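Local coordinates for coiled-coil and C2 domain-containing protein 1-like (Drosophila melanogaster, PDB 6EI6) that binds phosphatidylinositol monophosphates and regulates the ESCRT-III component Shrub in endosomal sorting, probably by preventing its inappropriate polymerisation, at residues Glu119-Tyr130 / Ser165-Asp176. Sequence-based numbering, arbitrary orientation.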
loop_
_atom_site.group_PDB
_atom_site.type_symbol
_atom_site.label_atom_id
_atom_site.label_comp_id
_atom_site.label_asym_id
_atom_site.label_seq_id
_atom_site.Cartn_x
_atom_site.Cartn_y
_atom_site.Cartn_z
ATOM N N GLU A 119 -12.666 -6.334 -6.593
ATOM C CA GLU A 119 -11.585 -6.426 -7.563
ATOM C C GLU A 119 -10.262 -5.941 -6.988
ATOM O O GLU A 119 -10.173 -4.824 -6.461
ATOM C CB GLU A 119 -11.913 -5.619 -8.816
ATOM C CG GLU A 119 -12.745 -6.402 -9.781
ATOM C CD GLU A 119 -12.919 -5.708 -11.107
ATOM O OE1 GLU A 119 -12.684 -4.469 -11.194
ATOM O OE2 GLU A 119 -13.294 -6.426 -12.069
ATOM N N LEU A 120 -9.235 -6.772 -7.129
ATOM C CA LEU A 120 -7.854 -6.365 -6.943
ATOM C C LEU A 120 -7.186 -6.326 -8.306
ATOM O O LEU A 120 -7.321 -7.269 -9.090
ATOM C CB LEU A 120 -7.125 -7.325 -6.008
ATOM C CG LEU A 120 -5.681 -6.931 -5.743
ATOM C CD1 LEU A 120 -5.312 -7.100 -4.276
ATOM C CD2 LEU A 120 -4.782 -7.769 -6.623
ATOM N N GLU A 121 -6.471 -5.242 -8.584
ATOM C CA GLU A 121 -5.748 -5.076 -9.834
ATOM C C GLU A 121 -4.243 -5.124 -9.585
ATOM O O GLU A 121 -3.744 -4.520 -8.630
ATOM C CB GLU A 121 -6.120 -3.755 -10.505
ATOM C CG GLU A 121 -5.464 -3.565 -11.857
ATOM C CD GLU A 121 -5.880 -2.284 -12.524
ATOM O OE1 GLU A 121 -6.806 -2.335 -13.372
ATOM O OE2 GLU A 121 -5.287 -1.226 -12.189
ATOM N N ILE A 122 -3.517 -5.836 -10.456
ATOM C CA ILE A 122 -2.054 -5.890 -10.433
ATOM C C ILE A 122 -1.532 -5.284 -11.728
ATOM O O ILE A 122 -2.018 -5.620 -12.815
ATOM C CB ILE A 122 -1.536 -7.325 -10.257
ATOM C CG1 ILE A 122 -1.967 -7.858 -8.901
ATOM C CG2 ILE A 122 -0.023 -7.366 -10.378
ATOM C CD1 ILE A 122 -1.916 -9.353 -8.805
ATOM N N VAL A 123 -0.557 -4.385 -11.615
ATOM C CA VAL A 123 0.039 -3.718 -12.763
ATOM C C VAL A 123 1.524 -4.032 -12.764
ATOM O O VAL A 123 2.238 -3.677 -11.816
ATOM C CB VAL A 123 -0.180 -2.202 -12.726
ATOM C CG1 VAL A 123 0.380 -1.571 -13.977
ATOM C CG2 VAL A 123 -1.670 -1.871 -12.561
ATOM N N VAL A 124 1.988 -4.709 -13.813
ATOM C CA VAL A 124 3.414 -4.901 -14.041
ATOM C C VAL A 124 3.855 -3.747 -14.933
ATOM O O VAL A 124 3.453 -3.660 -16.094
ATOM C CB VAL A 124 3.715 -6.269 -14.672
ATOM C CG1 VAL A 124 5.213 -6.540 -14.703
ATOM C CG2 VAL A 124 3.012 -7.384 -13.908
ATOM N N VAL A 125 4.669 -2.849 -14.390
ATOM C CA VAL A 125 4.922 -1.561 -15.022
ATOM C C VAL A 125 6.185 -1.572 -15.878
ATOM O O VAL A 125 6.202 -1.010 -16.969
ATOM C CB VAL A 125 4.973 -0.440 -13.959
ATOM C CG1 VAL A 125 5.222 0.891 -14.616
ATOM C CG2 VAL A 125 3.683 -0.407 -13.161
ATOM N N ARG A 126 7.283 -2.128 -15.382
ATOM C CA ARG A 126 8.517 -2.053 -16.157
ATOM C C ARG A 126 9.617 -2.749 -15.378
ATOM O O ARG A 126 9.563 -2.858 -14.148
ATOM C CB ARG A 126 8.951 -0.605 -16.488
ATOM C CG ARG A 126 9.293 0.264 -15.291
ATOM C CD ARG A 126 9.694 1.704 -15.665
ATOM N NE ARG A 126 10.614 2.249 -14.659
ATOM C CZ ARG A 126 10.938 3.538 -14.525
ATOM N NH1 ARG A 126 10.422 4.455 -15.338
ATOM N NH2 ARG A 126 11.789 3.912 -13.571
ATOM N N GLY A 127 10.610 -3.233 -16.121
ATOM C CA GLY A 127 11.869 -3.661 -15.556
ATOM C C GLY A 127 12.898 -2.569 -15.778
ATOM O O GLY A 127 12.783 -1.745 -16.689
ATOM N N ILE A 128 13.897 -2.548 -14.909
ATOM C CA ILE A 128 14.883 -1.479 -14.870
ATOM C C ILE A 128 16.242 -2.155 -14.804
ATOM O O ILE A 128 16.646 -2.627 -13.737
ATOM C CB ILE A 128 14.684 -0.526 -13.679
ATOM C CG1 ILE A 128 13.214 -0.152 -13.512
ATOM C CG2 ILE A 128 15.564 0.701 -13.848
ATOM C CD1 ILE A 128 12.998 1.029 -12.576
ATOM N N SER A 129 16.933 -2.229 -15.939
ATOM C CA SER A 129 18.339 -2.610 -15.997
ATOM C C SER A 129 18.611 -3.952 -15.317
ATOM O O SER A 129 19.388 -4.056 -14.367
ATOM C CB SER A 129 19.195 -1.491 -15.413
ATOM O OG SER A 129 18.739 -0.242 -15.912
ATOM N N TYR A 130 17.930 -4.982 -15.817
ATOM C CA TYR A 130 18.230 -6.351 -15.410
ATOM C C TYR A 130 19.722 -6.631 -15.565
ATOM O O TYR A 130 20.365 -6.157 -16.509
ATOM C CB TYR A 130 17.433 -7.356 -16.252
ATOM C CG TYR A 130 15.920 -7.275 -16.150
ATOM C CD1 TYR A 130 15.287 -6.753 -15.025
ATOM C CD2 TYR A 130 15.117 -7.744 -17.185
ATOM C CE1 TYR A 130 13.884 -6.689 -14.948
ATOM C CE2 TYR A 130 13.720 -7.685 -17.117
ATOM C CZ TYR A 130 13.107 -7.156 -16.002
ATOM O OH TYR A 130 11.723 -7.109 -15.956
ATOM N N SER A 165 17.101 -4.538 -21.794
ATOM C CA SER A 165 17.383 -4.792 -20.381
ATOM C C SER A 165 16.429 -4.051 -19.443
ATOM O O SER A 165 16.388 -4.360 -18.248
ATOM C CB SER A 165 18.825 -4.375 -20.073
ATOM O OG SER A 165 19.244 -4.746 -18.767
ATOM N N SER A 166 15.686 -3.071 -19.949
ATOM C CA SER A 166 14.772 -2.250 -19.153
ATOM C C SER A 166 13.404 -2.282 -19.822
ATOM O O SER A 166 12.952 -1.286 -20.402
ATOM C CB SER A 166 15.292 -0.817 -19.012
ATOM O OG SER A 166 16.462 -0.769 -18.197
ATOM N N PRO A 167 12.730 -3.433 -19.777
ATOM C CA PRO A 167 11.442 -3.578 -20.463
ATOM C C PRO A 167 10.374 -2.640 -19.923
ATOM O O PRO A 167 10.351 -2.300 -18.734
ATOM C CB PRO A 167 11.053 -5.032 -20.174
ATOM C CG PRO A 167 11.872 -5.459 -19.028
ATOM C CD PRO A 167 13.150 -4.684 -19.123
ATOM N N ASP A 168 9.439 -2.294 -20.796
ATOM C CA ASP A 168 8.276 -1.500 -20.438
ATOM C C ASP A 168 7.015 -2.316 -20.709
ATOM O O ASP A 168 6.255 -1.983 -21.616
ATOM C CB ASP A 168 8.266 -0.161 -21.210
ATOM C CG ASP A 168 9.084 0.929 -20.516
ATOM O OD1 ASP A 168 9.888 1.609 -21.192
ATOM O OD2 ASP A 168 8.915 1.127 -19.290
ATOM N N TYR A 169 6.800 -3.382 -19.929
ATOM C CA TYR A 169 5.468 -3.979 -19.826
ATOM C C TYR A 169 4.479 -2.947 -19.306
ATOM O O TYR A 169 4.811 -2.109 -18.475
ATOM C CB TYR A 169 5.455 -5.167 -18.858
ATOM C CG TYR A 169 6.727 -5.991 -18.757
ATOM C CD1 TYR A 169 6.955 -7.073 -19.608
ATOM C CD2 TYR A 169 7.680 -5.714 -17.785
ATOM C CE1 TYR A 169 8.110 -7.840 -19.502
ATOM C CE2 TYR A 169 8.833 -6.473 -17.679
ATOM C CZ TYR A 169 9.043 -7.533 -18.537
ATOM O OH TYR A 169 10.195 -8.277 -18.414
ATOM N N ASP A 170 3.237 -3.009 -19.746
ATOM C CA ASP A 170 2.258 -2.094 -19.167
ATOM C C ASP A 170 0.936 -2.819 -19.114
ATOM O O ASP A 170 -0.051 -2.399 -19.707
ATOM C CB ASP A 170 2.136 -0.796 -19.949
ATOM C CG ASP A 170 3.261 0.166 -19.630
ATOM O OD1 ASP A 170 3.517 0.408 -18.432
ATOM O OD2 ASP A 170 3.905 0.669 -20.574
ATOM N N GLU A 171 0.932 -3.925 -18.387
ATOM C CA GLU A 171 -0.190 -4.842 -18.401
ATOM C C GLU A 171 -0.823 -4.904 -17.029
ATOM O O GLU A 171 -0.120 -4.989 -16.015
ATOM C CB GLU A 171 0.239 -6.243 -18.843
ATOM C CG GLU A 171 0.202 -6.428 -20.348
ATOM C CD GLU A 171 0.902 -7.693 -20.782
ATOM O OE1 GLU A 171 0.295 -8.786 -20.619
ATOM O OE2 GLU A 171 2.061 -7.591 -21.267
ATOM N N ARG A 172 -2.153 -4.885 -17.032
ATOM C CA ARG A 172 -2.983 -4.917 -15.842
ATOM C C ARG A 172 -3.739 -6.234 -15.799
ATOM O O ARG A 172 -4.261 -6.690 -16.820
ATOM C CB ARG A 172 -3.975 -3.749 -15.844
ATOM C CG ARG A 172 -3.449 -2.470 -16.472
ATOM C CD ARG A 172 -4.372 -1.263 -16.206
ATOM N NE ARG A 172 -3.611 0.001 -16.155
ATOM C CZ ARG A 172 -3.545 0.838 -15.108
ATOM N NH1 ARG A 172 -4.222 0.599 -13.985
ATOM N NH2 ARG A 172 -2.800 1.939 -15.189
ATOM N N PHE A 173 -3.812 -6.844 -14.621
ATOM C CA PHE A 173 -4.569 -8.073 -14.433
ATOM C C PHE A 173 -5.495 -7.863 -13.249
ATOM O O PHE A 173 -5.081 -7.300 -12.235
ATOM C CB PHE A 173 -3.653 -9.297 -14.184
ATOM C CG PHE A 173 -2.470 -9.390 -15.135
ATOM C CD1 PHE A 173 -1.348 -8.583 -14.968
ATOM C CD2 PHE A 173 -2.478 -10.282 -16.190
ATOM C CE1 PHE A 173 -0.272 -8.654 -15.838
ATOM C CE2 PHE A 173 -1.399 -10.360 -17.060
ATOM C CZ PHE A 173 -0.301 -9.549 -16.884
ATOM N N LYS A 174 -6.750 -8.283 -13.381
ATOM C CA LYS A 174 -7.734 -8.133 -12.316
ATOM C C LYS A 174 -8.124 -9.501 -11.779
ATOM O O LYS A 174 -8.217 -10.471 -12.530
ATOM C CB LYS A 174 -8.976 -7.389 -12.803
ATOM C CG LYS A 174 -8.759 -5.895 -13.115
ATOM C CD LYS A 174 -10.100 -5.207 -13.428
ATOM C CE LYS A 174 -9.926 -3.944 -14.261
ATOM N NZ LYS A 174 -11.219 -3.215 -14.471
ATOM N N VAL A 175 -8.342 -9.595 -10.479
ATOM C CA VAL A 175 -8.792 -10.845 -9.890
ATOM C C VAL A 175 -9.911 -10.532 -8.897
ATOM O O VAL A 175 -10.080 -9.391 -8.453
ATOM C CB VAL A 175 -7.623 -11.619 -9.222
ATOM C CG1 VAL A 175 -7.304 -11.056 -7.847
ATOM C CG2 VAL A 175 -7.951 -13.087 -9.137
ATOM N N ASP A 176 -10.706 -11.559 -8.583
ATOM C CA ASP A 176 -11.814 -11.444 -7.639
ATOM C C ASP A 176 -11.364 -11.824 -6.234
ATOM O O ASP A 176 -10.743 -12.872 -6.028
ATOM C CB ASP A 176 -12.982 -12.341 -8.050
ATOM C CG ASP A 176 -13.983 -11.627 -8.932
ATOM O OD1 ASP A 176 -14.177 -10.393 -8.754
ATOM O OD2 ASP A 176 -14.557 -12.304 -9.823
#
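Val124 divides its methyls between two rings: CG1 lies 4.0 Å from Tyr169 CD2, and CG2 reaches Phe173 CE1. Beyond the paired strands, Pro167 packs CG obliquely against Tyr130 CE2 (3.5 Å) and sets CB over the Tyr169 ring. With CG beside its backbone N (chi1 -62°), the Tyr130 ring passes above Ser165 O, and Tyr130 OH and Tyr169 OH share a hydrogen bond (3.1 Å), the latter also weakly bonded to Thr140. A leucine in place of Tyr130 would probably leave the Tyr169 hydroxyl, among these partners, only its weak bond to Thr140 and take away the ring that Pro167 CG packs against. Antiparallel strands 119-128 and 171-176, the latter bordering one four-stranded sheet of the C2 beta-sandwich, join through hydrogen-bonded pairs Leu120-Val175, Ile122-Phe173 and Val124-Glu171 (Glu171 N to Val124 O weak); Ile122 and Val124 face Phe195 of the other sheet. Val125 and Arg126 both face Glu244 of neighbouring strand 241-249, a classic beta bulge. On the opposite face, Arg172 lays its guanidinium over Val123 CG2, and NH1 salt-bridges Glu121 OE2 (2.8 Å; carboxylate and guanidinium planes 70° apart), which Arg248 shares. Outermost, Lys174 NZ makes a long salt bridge to Glu119 OE1 (3.8 Å).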